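Local coordinates for protein cytidine deaminase (Burkholderia pseudomallei, PDB 3DMO) that probably scavenges cytidine and 2'-deoxycytidine, using a catalytic zinc ion to deaminate them hydrolytically to uridine and 2'-deoxyuridine, at residues A[27-32]-A[50-55]. Residues are numbered along the deposited sequence; the frame is centred on the assembly and turned at random.
Sequences APYSNF and NVENAS
Both carboxylate oxygens of Glu52 are gripped by the turn 27-32, and the site illustrates how a cytidine deaminase can brace the loop 50-55, part of its predicted substrate site, with the loop before strand 34-40. Glu52 OE2 accepts two backbone N-H groups: from Ser30 N at 2.9 Å, nearly straight (168°) and on the syn lone pair, and from Tyr29 N, more bent and arriving close to the C-O axis. On the other branch, Ser30 OG donates to Glu52 OE1 over only 2.5 Å, and the same hydroxyl accepts from Phe32 N in an ST turn, which fixes its direction. Three donors of the turn thus fix the rotation of the carboxylate. Beside it, Asn50 ND2 donates to Phe32 O at 2.8 Å, while its OD1 takes the N-H of Val34, so the amide is held at both ends. A diol, probably from the crystallisation liquor, hydrogen-bonds to Asn50 ND2 and Glu52 OE1, consistent with a substrate-binding role for this pair; Tyr56 of a third subunit packs on Glu52.

Packing completes the contact. Ala27 CB lies 3.6 Å from both Glu52 CD and Asn50 ND2, touching both side chains. With CG beside the backbone N (chi1 -54°), the Tyr29 ring is laid along Glu52, running past it in the opposite direction, with Glu52 CB at its edge. Asn53 O and Ala54 CA lie over one face, Ala54 CA in a CH-pi contact 4.0 Å from the centroid of the Tyr29 ring. At the tip, Tyr29 OH hydrogen-bonds to Glu105 of a second subunit and touches Ala54 CB at 3.4 Å.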
loop_
_atom_site.group_PDB
_atom_site.type_symbol
_atom_site.label_atom_id
_atom_site.label_comp_id
_atom_site.label_asym_id
_atom_site.label_seq_id
_atom_site.Cartn_x
_atom_site.Cartn_y
_atom_site.Cartn_z
ATOM N N ALA A 27 -3.241 -4.225 -16.621
ATOM C CA ALA A 27 -2.572 -5.302 -15.889
ATOM C C ALA A 27 -1.525 -6.046 -16.742
ATOM O O ALA A 27 -1.618 -7.265 -16.904
ATOM C CB ALA A 27 -3.608 -6.284 -15.314
ATOM N N PRO A 28 -0.506 -5.326 -17.257
ATOM C CA PRO A 28 0.474 -6.006 -18.105
ATOM C C PRO A 28 1.460 -6.867 -17.313
ATOM O O PRO A 28 2.227 -7.623 -17.912
ATOM C CB PRO A 28 1.210 -4.846 -18.776
ATOM C CG PRO A 28 1.168 -3.765 -17.765
ATOM C CD PRO A 28 -0.171 -3.897 -17.084
ATOM N N TYR A 29 1.443 -6.764 -15.985
ATOM C CA TYR A 29 2.378 -7.532 -15.160
ATOM C C TYR A 29 1.800 -8.875 -14.729
ATOM O O TYR A 29 2.441 -9.908 -14.921
ATOM C CB TYR A 29 2.879 -6.705 -13.962
ATOM C CG TYR A 29 3.476 -5.390 -14.413
ATOM C CD1 TYR A 29 2.721 -4.222 -14.382
ATOM C CD2 TYR A 29 4.770 -5.328 -14.938
ATOM C CE1 TYR A 29 3.242 -3.018 -14.827
ATOM C CE2 TYR A 29 5.301 -4.128 -15.392
ATOM C CZ TYR A 29 4.528 -2.978 -15.341
ATOM O OH TYR A 29 5.036 -1.781 -15.788
ATOM N N SER A 30 0.597 -8.865 -14.155
ATOM C CA SER A 30 -0.086 -10.106 -13.770
ATOM C C SER A 30 -0.807 -10.754 -14.947
ATOM O O SER A 30 -1.012 -11.976 -14.961
ATOM C CB SER A 30 -1.093 -9.847 -12.646
ATOM O OG SER A 30 -2.196 -9.081 -13.106
ATOM N N ASN A 31 -1.195 -9.932 -15.918
ATOM C CA ASN A 31 -2.133 -10.336 -16.972
ATOM C C ASN A 31 -3.457 -10.866 -16.404
ATOM O O ASN A 31 -4.133 -11.689 -17.024
ATOM C CB ASN A 31 -1.491 -11.346 -17.938
ATOM C CG ASN A 31 -0.460 -10.708 -18.835
ATOM O OD1 ASN A 31 -0.747 -9.740 -19.544
ATOM N ND2 ASN A 31 0.757 -11.237 -18.806
ATOM N N PHE A 32 -3.815 -10.382 -15.221
ATOM C CA PHE A 32 -5.016 -10.812 -14.533
ATOM C C PHE A 32 -5.923 -9.598 -14.381
ATOM O O PHE A 32 -5.714 -8.767 -13.502
ATOM C CB PHE A 32 -4.648 -11.393 -13.166
ATOM C CG PHE A 32 -5.806 -12.013 -12.428
ATOM C CD1 PHE A 32 -6.247 -13.301 -12.743
ATOM C CD2 PHE A 32 -6.446 -11.319 -11.401
ATOM C CE1 PHE A 32 -7.312 -13.881 -12.052
ATOM C CE2 PHE A 32 -7.514 -11.893 -10.702
ATOM C CZ PHE A 32 -7.946 -13.174 -11.029
ATOM N N ASN A 50 -8.389 -2.962 -12.047
ATOM C CA ASN A 50 -7.049 -2.937 -11.477
ATOM C C ASN A 50 -6.100 -2.115 -12.352
ATOM O O ASN A 50 -6.276 -2.032 -13.574
ATOM C CB ASN A 50 -6.508 -4.339 -11.140
ATOM C CG ASN A 50 -6.536 -5.303 -12.316
ATOM O OD1 ASN A 50 -7.435 -5.259 -13.156
ATOM N ND2 ASN A 50 -5.566 -6.217 -12.348
ATOM N N VAL A 51 -5.156 -1.443 -11.709
ATOM C CA VAL A 51 -4.197 -0.583 -12.403
ATOM C C VAL A 51 -2.848 -0.903 -11.816
ATOM O O VAL A 51 -2.571 -0.570 -10.657
ATOM C CB VAL A 51 -4.511 0.928 -12.233
ATOM C CG1 VAL A 51 -3.486 1.779 -12.989
ATOM C CG2 VAL A 51 -5.938 1.235 -12.711
ATOM N N GLU A 52 -2.019 -1.564 -12.617
ATOM C CA GLU A 52 -0.747 -2.078 -12.138
ATOM C C GLU A 52 0.411 -1.095 -12.330
ATOM O O GLU A 52 0.279 -0.073 -13.012
ATOM C CB GLU A 52 -0.450 -3.451 -12.760
ATOM C CG GLU A 52 -1.505 -4.474 -12.367
ATOM C CD GLU A 52 -1.178 -5.912 -12.733
ATOM O OE1 GLU A 52 -1.775 -6.812 -12.103
ATOM O OE2 GLU A 52 -0.362 -6.149 -13.649
ATOM N N ASN A 53 1.534 -1.406 -11.681
ATOM C CA ASN A 53 2.746 -0.598 -11.749
ATOM C C ASN A 53 3.940 -1.540 -11.727
ATOM O O ASN A 53 3.844 -2.629 -11.164
ATOM C CB ASN A 53 2.803 0.353 -10.551
ATOM C CG ASN A 53 3.845 1.432 -10.714
ATOM O OD1 ASN A 53 5.023 1.226 -10.394
ATOM N ND2 ASN A 53 3.426 2.599 -11.197
ATOM N N ALA A 54 5.046 -1.134 -12.356
ATOM C CA ALA A 54 6.255 -1.969 -12.422
ATOM C C ALA A 54 6.771 -2.283 -11.024
ATOM O O ALA A 54 7.341 -3.350 -10.791
ATOM C CB ALA A 54 7.339 -1.295 -13.268
ATOM N N SER A 55 6.574 -1.339 -10.110
ATOM C CA SER A 55 6.782 -1.595 -8.696
ATOM C C SER A 55 5.456 -2.097 -8.148
ATOM O O SER A 55 4.528 -1.315 -7.938
ATOM C CB SER A 55 7.231 -0.330 -7.969
ATOM O OG SER A 55 7.313 -0.567 -6.577
#